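Local coordinates for protein transcriptional regulator, LacI family (Arthrobacter sp., PDB 4RKQ) that probably regulates transcription as a LacI-family repressor-like protein whose periplasmic-binding-protein-like region is likely to sense a sugar or related small effector, at residues Y29-L40 with L246-V254; R91-E99 with A105-Q113. All coordinates share one frame; numbering follows the deposited sequence.

Contact 1: Y29-L40 with L246-V254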
loop_
_atom_site.group_PDB
_atom_site.type_symbol
_atom_site.label_atom_id
_atom_site.label_comp_id
_atom_site.label_asym_id
_atom_site.label_seq_id
_atom_site.Cartn_x
_atom_site.Cartn_y
_atom_site.Cartn_z
ATOM N N TYR A 29 3.779 -2.486 -3.923
ATOM C CA TYR A 29 3.408 -3.263 -5.092
ATOM C C TYR A 29 2.259 -4.208 -4.784
ATOM O O TYR A 29 1.356 -4.342 -5.580
ATOM C CB TYR A 29 4.604 -4.073 -5.611
ATOM C CG TYR A 29 4.179 -4.945 -6.756
ATOM C CD1 TYR A 29 3.903 -4.387 -7.990
ATOM C CD2 TYR A 29 3.969 -6.310 -6.596
ATOM C CE1 TYR A 29 3.447 -5.171 -9.032
ATOM C CE2 TYR A 29 3.532 -7.110 -7.652
ATOM C CZ TYR A 29 3.240 -6.519 -8.861
ATOM O OH TYR A 29 2.789 -7.278 -9.925
ATOM N N PHE A 30 2.288 -4.893 -3.641
ATOM C CA PHE A 30 1.340 -5.979 -3.427
ATOM C C PHE A 30 -0.088 -5.507 -3.212
ATOM O O PHE A 30 -0.992 -6.073 -3.821
ATOM C CB PHE A 30 1.831 -7.005 -2.392
ATOM C CG PHE A 30 3.011 -7.811 -2.882
ATOM C CD1 PHE A 30 2.881 -8.640 -3.963
ATOM C CD2 PHE A 30 4.274 -7.630 -2.339
ATOM C CE1 PHE A 30 3.958 -9.326 -4.455
ATOM C CE2 PHE A 30 5.351 -8.342 -2.801
ATOM C CZ PHE A 30 5.195 -9.201 -3.867
ATOM N N PRO A 31 -0.301 -4.442 -2.465
ATOM C CA PRO A 31 -1.671 -3.917 -2.410
ATOM C C PRO A 31 -2.161 -3.369 -3.740
ATOM O O PRO A 31 -3.322 -3.503 -4.034
ATOM C CB PRO A 31 -1.615 -2.801 -1.366
ATOM C CG PRO A 31 -0.288 -2.908 -0.718
ATOM C CD PRO A 31 0.571 -3.880 -1.409
ATOM N N ALA A 32 -1.262 -2.811 -4.546
ATOM C CA ALA A 32 -1.653 -2.307 -5.873
ATOM C C ALA A 32 -2.052 -3.440 -6.799
ATOM O O ALA A 32 -3.085 -3.388 -7.477
ATOM C CB ALA A 32 -0.542 -1.500 -6.473
ATOM N N PHE A 33 -1.265 -4.500 -6.790
ATOM C CA PHE A 33 -1.585 -5.712 -7.524
ATOM C C PHE A 33 -2.899 -6.324 -7.055
ATOM O O PHE A 33 -3.782 -6.628 -7.849
ATOM C CB PHE A 33 -0.457 -6.734 -7.368
ATOM C CG PHE A 33 -0.807 -8.089 -7.877
ATOM C CD1 PHE A 33 -0.848 -8.334 -9.229
ATOM C CD2 PHE A 33 -1.081 -9.109 -7.007
ATOM C CE1 PHE A 33 -1.169 -9.558 -9.721
ATOM C CE2 PHE A 33 -1.407 -10.342 -7.493
ATOM C CZ PHE A 33 -1.449 -10.569 -8.839
ATOM N N ALA A 34 -3.034 -6.528 -5.754
ATOM C CA ALA A 34 -4.249 -7.085 -5.212
ATOM C C ALA A 34 -5.472 -6.272 -5.571
ATOM O O ALA A 34 -6.470 -6.859 -5.974
ATOM C CB ALA A 34 -4.163 -7.267 -3.696
ATOM N N SER A 35 -5.402 -4.956 -5.428
ATOM C CA SER A 35 -6.537 -4.097 -5.723
ATOM C C SER A 35 -6.955 -4.280 -7.204
ATOM O O SER A 35 -8.134 -4.320 -7.535
ATOM C CB SER A 35 -6.166 -2.628 -5.485
ATOM O OG SER A 35 -7.251 -1.784 -5.814
ATOM N N SER A 36 -5.974 -4.367 -8.099
ATOM C CA SER A 36 -6.276 -4.479 -9.523
ATOM C C SER A 36 -6.988 -5.808 -9.819
ATOM O O SER A 36 -7.959 -5.866 -10.592
ATOM C CB SER A 36 -4.982 -4.325 -10.332
ATOM O OG SER A 36 -5.230 -4.727 -11.650
ATOM N N VAL A 37 -6.526 -6.885 -9.195
ATOM C CA VAL A 37 -7.171 -8.191 -9.335
ATOM C C VAL A 37 -8.561 -8.204 -8.695
ATOM O O VAL A 37 -9.522 -8.729 -9.296
ATOM C CB VAL A 37 -6.324 -9.372 -8.769
ATOM C CG1 VAL A 37 -7.105 -10.671 -8.862
ATOM C CG2 VAL A 37 -5.010 -9.508 -9.527
ATOM N N VAL A 38 -8.698 -7.608 -7.516
ATOM C CA VAL A 38 -10.008 -7.568 -6.874
ATOM C C VAL A 38 -11.021 -6.764 -7.723
ATOM O O VAL A 38 -12.155 -7.182 -7.808
ATOM C CB VAL A 38 -9.963 -7.024 -5.464
ATOM C CG1 VAL A 38 -11.342 -6.929 -4.893
ATOM C CG2 VAL A 38 -9.165 -7.977 -4.586
ATOM N N GLU A 39 -10.581 -5.648 -8.295
ATOM C CA GLU A 39 -11.388 -4.866 -9.250
ATOM C C GLU A 39 -11.943 -5.722 -10.401
ATOM O O GLU A 39 -13.156 -5.777 -10.617
ATOM C CB GLU A 39 -10.603 -3.706 -9.824
ATOM C CG GLU A 39 -11.329 -2.885 -10.919
ATOM C CD GLU A 39 -12.397 -1.928 -10.417
ATOM O OE1 GLU A 39 -12.703 -1.909 -9.201
ATOM O OE2 GLU A 39 -12.949 -1.175 -11.261
ATOM N N LEU A 40 -11.070 -6.428 -11.102
ATOM C CA LEU A 40 -11.492 -7.176 -12.295
ATOM C C LEU A 40 -12.361 -8.344 -11.925
ATOM O O LEU A 40 -13.341 -8.597 -12.589
ATOM C CB LEU A 40 -10.292 -7.601 -13.132
ATOM C CG LEU A 40 -9.500 -6.422 -13.636
ATOM C CD1 LEU A 40 -8.124 -6.897 -14.059
ATOM C CD2 LEU A 40 -10.235 -5.726 -14.762
ATOM N N LEU A 246 -0.697 -1.858 -13.774
ATOM C CA LEU A 246 -1.239 -2.908 -12.925
ATOM C C LEU A 246 -2.575 -3.399 -13.418
ATOM O O LEU A 246 -2.942 -4.490 -13.122
ATOM C CB LEU A 246 -1.328 -2.415 -11.488
ATOM C CG LEU A 246 0.110 -2.538 -10.951
ATOM C CD1 LEU A 246 0.374 -1.592 -9.808
ATOM C CD2 LEU A 246 0.394 -3.983 -10.567
ATOM N N ARG A 247 -3.289 -2.607 -14.223
ATOM C CA ARG A 247 -4.521 -3.100 -14.846
ATOM C C ARG A 247 -4.250 -4.231 -15.849
ATOM O O ARG A 247 -5.043 -5.167 -15.953
ATOM C CB ARG A 247 -5.278 -1.973 -15.544
ATOM C CG ARG A 247 -5.911 -0.997 -14.576
ATOM C CD ARG A 247 -6.886 -0.087 -15.301
ATOM N NE ARG A 247 -6.515 1.302 -15.082
ATOM C CZ ARG A 247 -6.152 2.153 -16.035
ATOM N NH1 ARG A 247 -5.823 3.386 -15.697
ATOM N NH2 ARG A 247 -6.139 1.794 -17.317
ATOM N N GLU A 248 -3.172 -4.092 -16.617
ATOM C CA GLU A 248 -2.695 -5.132 -17.554
ATOM C C GLU A 248 -2.219 -6.402 -16.853
ATOM O O GLU A 248 -2.484 -7.510 -17.322
ATOM C CB GLU A 248 -1.533 -4.599 -18.403
ATOM C CG GLU A 248 -1.933 -4.184 -19.802
ATOM C CD GLU A 248 -1.351 -2.846 -20.192
ATOM O OE1 GLU A 248 -0.274 -2.816 -20.820
ATOM O OE2 GLU A 248 -1.969 -1.818 -19.848
ATOM N N VAL A 249 -1.474 -6.250 -15.765
ATOM C CA VAL A 249 -1.037 -7.439 -15.023
ATOM C C VAL A 249 -2.247 -8.169 -14.455
ATOM O O VAL A 249 -2.388 -9.403 -14.588
ATOM C CB VAL A 249 -0.060 -7.132 -13.886
ATOM C CG1 VAL A 249 0.292 -8.429 -13.185
ATOM C CG2 VAL A 249 1.201 -6.478 -14.414
ATOM N N GLY A 250 -3.116 -7.397 -13.814
ATOM C CA GLY A 250 -4.418 -7.877 -13.355
ATOM C C GLY A 250 -5.264 -8.528 -14.423
ATOM O O GLY A 250 -5.817 -9.630 -14.214
ATOM N N ARG A 251 -5.405 -7.867 -15.573
ATOM C CA ARG A 251 -6.154 -8.499 -16.666
ATOM C C ARG A 251 -5.514 -9.787 -17.164
ATOM O O ARG A 251 -6.202 -10.748 -17.486
ATOM C CB ARG A 251 -6.374 -7.504 -17.805
ATOM C CG ARG A 251 -7.340 -7.937 -18.879
ATOM C CD ARG A 251 -7.948 -6.746 -19.624
ATOM N NE ARG A 251 -7.041 -5.604 -19.748
ATOM C CZ ARG A 251 -5.972 -5.543 -20.549
ATOM N NH1 ARG A 251 -5.232 -4.439 -20.564
ATOM N NH2 ARG A 251 -5.618 -6.565 -21.324
ATOM N N ALA A 252 -4.205 -9.830 -17.273
ATOM C CA ALA A 252 -3.561 -11.037 -17.762
ATOM C C ALA A 252 -3.875 -12.218 -16.831
ATOM O O ALA A 252 -4.170 -13.329 -17.273
ATOM C CB ALA A 252 -2.062 -10.807 -17.842
ATOM N N ALA A 253 -3.781 -12.004 -15.527
ATOM C CA ALA A 253 -4.150 -13.064 -14.554
ATOM C C ALA A 253 -5.626 -13.473 -14.608
ATOM O O ALA A 253 -5.957 -14.626 -14.677
ATOM C CB ALA A 253 -3.753 -12.650 -13.138
ATOM N N VAL A 254 -6.531 -12.523 -14.545
ATOM C CA VAL A 254 -7.942 -12.843 -14.539
ATOM C C VAL A 254 -8.395 -13.440 -15.854
ATOM O O VAL A 254 -9.159 -14.409 -15.872
ATOM C CB VAL A 254 -8.775 -11.587 -14.247
ATOM C CG1 VAL A 254 -10.274 -11.844 -14.467
ATOM C CG2 VAL A 254 -8.489 -11.121 -12.848
#
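Leu-246 pushes its side chain into a hole on helix 29-40 framed by Tyr-29, Ala-32, Phe-33 and Ser-36, a knob-into-hole fit that covers more of it than of any other residue here. Its CG stands anti to its own carbonyl carbon, and from there chi2 of 155° parts the two methyls: CD1 presses on Ala-32 CB at 3.5 Å, closer than usual for two carbons, while CD2 approaches Tyr-29 CE1 at 3.6 Å, obliquely to the ring. The hydroxyl of Tyr-29 turns to Tyr-77. Just behind the knob, Ser-36 OG donates to Leu-246 O at 2.7 Å, standing above the carbonyl plane with a C=O...donor angle of 118°. Gly-250 N reaches the same oxygen from the opposite face at 3.0 Å as part of the helix, so two donors grip it. The segment axes approach to 8.4 Å, and the backbones are nearest at Val-37 and Gly-250, whose CA atoms are 4.9 Å apart; a beta carbon on Gly-250 would clash with Ser-36 OG. Leu-40 uses the same bare backbone: its CD1 lies 3.3 Å from Gly-250 C, against the peptide link to Arg-251. On the inner flank, Val-249 CG1 meets the edge of the Phe-33 ring at 3.9 Å, the side chains crossing at about a right angle, and Val-254 CG2 packs on Leu-40 CB. The outer flank is looser. Arg-247 is exposed and poorly ordered, its chain leading away from helix 29-40, and the exposed Arg-251 adds little more than its CB beside Leu-40. The signed crossing angle is -54°, and both helices lie over one face of the same sheet, Phe-33 and Val-37 resting on Ile-75 and Val-249 on Leu-97: the layered alpha/beta packing of a periplasmic-binding-protein-like lobe.

Contact 2: R91-E99 with A105-Q113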
loop_
_atom_site.group_PDB
_atom_site.type_symbol
_atom_site.label_atom_id
_atom_site.label_comp_id
_atom_site.label_asym_id
_atom_site.label_seq_id
_atom_site.Cartn_x
_atom_site.Cartn_y
_atom_site.Cartn_z
ATOM N N ARG A 91 -7.342 -29.990 -9.198
ATOM C CA ARG A 91 -7.766 -29.400 -10.489
ATOM C C ARG A 91 -8.259 -27.953 -10.372
ATOM O O ARG A 91 -8.629 -27.304 -11.379
ATOM C CB ARG A 91 -8.865 -30.281 -11.118
ATOM C CG ARG A 91 -8.305 -31.604 -11.603
ATOM C CD ARG A 91 -9.395 -32.575 -11.944
ATOM N NE ARG A 91 -10.329 -32.019 -12.938
ATOM C CZ ARG A 91 -10.223 -32.143 -14.254
ATOM N NH1 ARG A 91 -9.220 -32.802 -14.788
ATOM N NH2 ARG A 91 -11.168 -31.621 -15.041
ATOM N N ARG A 92 -8.329 -27.447 -9.136
ATOM C CA ARG A 92 -8.635 -26.034 -8.921
ATOM C C ARG A 92 -7.387 -25.229 -9.369
ATOM O O ARG A 92 -6.287 -25.457 -8.906
ATOM C CB ARG A 92 -8.993 -25.755 -7.441
ATOM C CG ARG A 92 -10.156 -26.575 -6.899
ATOM C CD ARG A 92 -10.304 -26.495 -5.390
ATOM N NE ARG A 92 -9.269 -27.299 -4.750
ATOM C CZ ARG A 92 -9.300 -27.712 -3.499
ATOM N NH1 ARG A 92 -10.305 -27.359 -2.693
ATOM N NH2 ARG A 92 -8.279 -28.427 -3.028
ATOM N N PRO A 93 -7.549 -24.347 -10.348
ATOM C CA PRO A 93 -6.379 -23.757 -11.005
ATOM C C PRO A 93 -5.634 -22.751 -10.130
ATOM O O PRO A 93 -6.262 -21.945 -9.415
ATOM C CB PRO A 93 -6.971 -23.058 -12.256
ATOM C CG PRO A 93 -8.438 -22.999 -12.049
ATOM C CD PRO A 93 -8.824 -24.036 -11.037
ATOM N N LEU A 94 -4.316 -22.905 -10.112
ATOM C CA LEU A 94 -3.422 -21.908 -9.597
ATOM C C LEU A 94 -2.814 -21.115 -10.745
ATOM O O LEU A 94 -2.296 -21.700 -11.702
ATOM C CB LEU A 94 -2.311 -22.575 -8.812
ATOM C CG LEU A 94 -1.192 -21.700 -8.292
ATOM C CD1 LEU A 94 -1.709 -20.696 -7.261
ATOM C CD2 LEU A 94 -0.125 -22.604 -7.680
ATOM N N ILE A 95 -2.892 -19.781 -10.618
ATOM C CA ILE A 95 -2.123 -18.880 -11.436
ATOM C C ILE A 95 -1.074 -18.234 -10.544
ATOM O O ILE A 95 -1.408 -17.443 -9.668
ATOM C CB ILE A 95 -3.019 -17.790 -12.049
ATOM C CG1 ILE A 95 -4.067 -18.490 -12.940
ATOM C CG2 ILE A 95 -2.170 -16.824 -12.868
ATOM C CD1 ILE A 95 -5.120 -17.594 -13.433
ATOM N N VAL A 96 0.181 -18.543 -10.792
ATOM C CA VAL A 96 1.327 -17.867 -10.120
ATOM C C VAL A 96 2.004 -16.810 -10.945
ATOM O O VAL A 96 2.046 -16.885 -12.167
ATOM C CB VAL A 96 2.420 -18.885 -9.690
ATOM C CG1 VAL A 96 1.914 -19.802 -8.602
ATOM C CG2 VAL A 96 2.915 -19.709 -10.877
ATOM N N LEU A 97 2.584 -15.824 -10.272
ATOM C CA LEU A 97 3.336 -14.817 -10.940
ATOM C C LEU A 97 4.775 -14.812 -10.487
ATOM O O LEU A 97 5.083 -15.071 -9.316
ATOM C CB LEU A 97 2.772 -13.438 -10.619
ATOM C CG LEU A 97 1.397 -13.206 -11.205
ATOM C CD1 LEU A 97 0.268 -13.680 -10.294
ATOM C CD2 LEU A 97 1.270 -11.734 -11.532
ATOM N N ASP A 98 5.649 -14.512 -11.440
ATOM C CA ASP A 98 7.044 -14.174 -11.155
ATOM C C ASP A 98 7.865 -15.304 -10.537
ATOM O O ASP A 98 8.825 -15.048 -9.827
ATOM C CB ASP A 98 7.097 -12.894 -10.303
ATOM C CG ASP A 98 8.429 -12.151 -10.443
ATOM O OD1 ASP A 98 8.990 -12.171 -11.544
ATOM O OD2 ASP A 98 8.947 -11.609 -9.445
ATOM N N GLU A 99 7.543 -16.556 -10.861
ATOM C CA GLU A 99 8.360 -17.679 -10.421
ATOM C C GLU A 99 8.241 -18.825 -11.389
ATOM O O GLU A 99 7.422 -18.794 -12.278
ATOM C CB GLU A 99 8.019 -18.107 -8.989
ATOM C CG GLU A 99 6.619 -18.684 -8.755
ATOM C CD GLU A 99 6.473 -19.299 -7.324
ATOM O OE1 GLU A 99 6.629 -20.509 -7.158
ATOM O OE2 GLU A 99 6.263 -18.577 -6.368
ATOM N N ALA A 105 -1.378 -24.559 -13.084
ATOM C CA ALA A 105 -2.274 -24.431 -14.225
ATOM C C ALA A 105 -1.957 -23.237 -15.090
ATOM O O ALA A 105 -2.091 -23.324 -16.296
ATOM C CB ALA A 105 -3.724 -24.357 -13.747
ATOM N N GLY A 106 -1.549 -22.125 -14.467
ATOM C CA GLY A 106 -1.285 -20.908 -15.170
ATOM C C GLY A 106 -0.154 -20.150 -14.564
ATOM O O GLY A 106 0.133 -20.289 -13.366
ATOM N N SER A 107 0.470 -19.319 -15.386
ATOM C CA SER A 107 1.661 -18.529 -14.940
ATOM C C SER A 107 1.802 -17.269 -15.730
ATOM O O SER A 107 1.586 -17.244 -16.923
ATOM C CB SER A 107 2.950 -19.339 -15.116
ATOM O OG SER A 107 4.081 -18.710 -14.542
ATOM N N ILE A 108 2.193 -16.211 -15.035
ATOM C CA ILE A 108 2.549 -14.943 -15.637
ATOM C C ILE A 108 4.018 -14.664 -15.227
ATOM O O ILE A 108 4.366 -14.707 -14.047
ATOM C CB ILE A 108 1.680 -13.773 -15.091
ATOM C CG1 ILE A 108 0.160 -13.965 -15.181
ATOM C CG2 ILE A 108 2.115 -12.446 -15.682
ATOM C CD1 ILE A 108 -0.408 -14.191 -16.552
ATOM N N ASN A 109 4.890 -14.480 -16.211
ATOM C CA ASN A 109 6.326 -14.171 -15.973
ATOM C C ASN A 109 6.607 -12.848 -16.690
ATOM O O ASN A 109 5.797 -12.361 -17.496
ATOM C CB ASN A 109 7.260 -15.281 -16.465
ATOM C CG ASN A 109 7.561 -16.356 -15.396
ATOM O OD1 ASN A 109 7.006 -16.370 -14.313
ATOM N ND2 ASN A 109 8.442 -17.278 -15.733
ATOM N N PHE A 110 7.737 -12.241 -16.383
ATOM C CA PHE A 110 8.072 -10.924 -16.974
ATOM C C PHE A 110 9.415 -11.102 -17.670
ATOM O O PHE A 110 10.217 -11.896 -17.226
ATOM C CB PHE A 110 8.142 -9.872 -15.906
ATOM C CG PHE A 110 6.873 -9.774 -15.119
ATOM C CD1 PHE A 110 6.663 -10.605 -14.028
ATOM C CD2 PHE A 110 5.870 -8.918 -15.515
ATOM C CE1 PHE A 110 5.463 -10.575 -13.340
ATOM C CE2 PHE A 110 4.689 -8.852 -14.812
ATOM C CZ PHE A 110 4.485 -9.685 -13.732
ATOM N N ASP A 111 9.606 -10.394 -18.776
ATOM C CA ASP A 111 10.840 -10.474 -19.561
ATOM C C ASP A 111 11.903 -9.580 -18.962
ATOM O O ASP A 111 11.984 -8.392 -19.289
ATOM C CB ASP A 111 10.531 -10.016 -20.967
ATOM C CG ASP A 111 11.688 -10.216 -21.921
ATOM O OD1 ASP A 111 12.854 -10.428 -21.513
ATOM O OD2 ASP A 111 11.401 -10.129 -23.101
ATOM N N TYR A 112 12.710 -10.119 -18.057
ATOM C CA TYR A 112 13.700 -9.273 -17.418
ATOM C C TYR A 112 14.917 -8.951 -18.296
ATOM O O TYR A 112 15.609 -7.975 -18.035
ATOM C CB TYR A 112 14.153 -9.824 -16.083
ATOM C CG TYR A 112 13.061 -9.865 -15.065
ATOM C CD1 TYR A 112 12.533 -8.694 -14.557
ATOM C CD2 TYR A 112 12.563 -11.076 -14.589
ATOM C CE1 TYR A 112 11.530 -8.717 -13.596
ATOM C CE2 TYR A 112 11.552 -11.111 -13.639
ATOM C CZ TYR A 112 11.022 -9.917 -13.157
ATOM O OH TYR A 112 10.044 -9.924 -12.174
ATOM N N GLN A 113 15.178 -9.732 -19.327
ATOM C CA GLN A 113 16.228 -9.341 -20.274
ATOM C C GLN A 113 15.833 -8.096 -21.031
ATOM O O GLN A 113 16.646 -7.200 -21.259
ATOM C CB GLN A 113 16.511 -10.461 -21.249
ATOM C CG GLN A 113 17.175 -11.594 -20.518
ATOM C CD GLN A 113 17.770 -12.604 -21.445
ATOM O OE1 GLN A 113 17.970 -12.340 -22.633
ATOM N NE2 GLN A 113 18.068 -13.774 -20.907
HETATM O O HOH W 1 8.795 -13.601 -14.039
HETATM O O HOH W 2 4.967 -17.425 -12.313
#
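Asp-98 has the most surface buried by this contact, followed by Ile-108 and Gly-106, and the three mark successive levels of a parallel strand pair. At the first level Gly-106 N donates to Leu-94 O at 2.9 Å, in the carbonyl plane, and Gly-106 O accepts from Val-96 N at 3.1 Å. Lacking a side chain, Gly-106 lets its CA come within 4.3 Å of Ile-95 CA; a beta carbon there would sit tightly against Ile-95 CG1. Ile-108 bonds in both directions: its N to Val-96 O, and its O from Asp-98 N with an N-H...O angle of 166°. Its CB packs 3.9 Å from Leu-97 CG, the two side chains lying side by side and pointing the same way. Beyond the strand, the Asp-98 carboxylate swings back with CG anti to the backbone N (chi1 -156°), and OD1 accepts from Tyr-112 OH at 2.6 Å. That donor stands above the carboxylate plane, whereas OD1 lies at the edge of the tyrosine ring. A water bridges the same OD1 to Phe-110 N, 2.9 Å from each. With an alanine in place of Asp-98, the Tyr-112 hydroxyl would probably lose its acceptor and the bridging water one of its two protein partners. Strand 94-97 is bonded on its other side to strand 73-76 through Ile-95 and Leu-97, while Ile-108 and Phe-110 touch strand 273-281; helix 246-262 covers the face bearing Ile-95, Leu-97 and Ile-108.

In the fold
Contact 1 and contact 2 have centres 14 Å apart and belong to the same alpha/beta lobe, one joining two helices and the other two central strands beneath them. They touch directly: Leu-97 CD2 lies 3.7 Å from Phe-33 CE1 and 3.8 Å from Val-249 CG1, and Ile-95 CD1 packs against Ala-253 O. Along the chain, 91-99 and 105-113 fall between 29-40 and 246-254, so contact 2 is nested within the loop that contact 1 closes. Helix 246-262 therefore returns from late in the sequence to cover strands laid down early, consistent with the interwoven two-lobed architecture of LacI-family effector-binding regions.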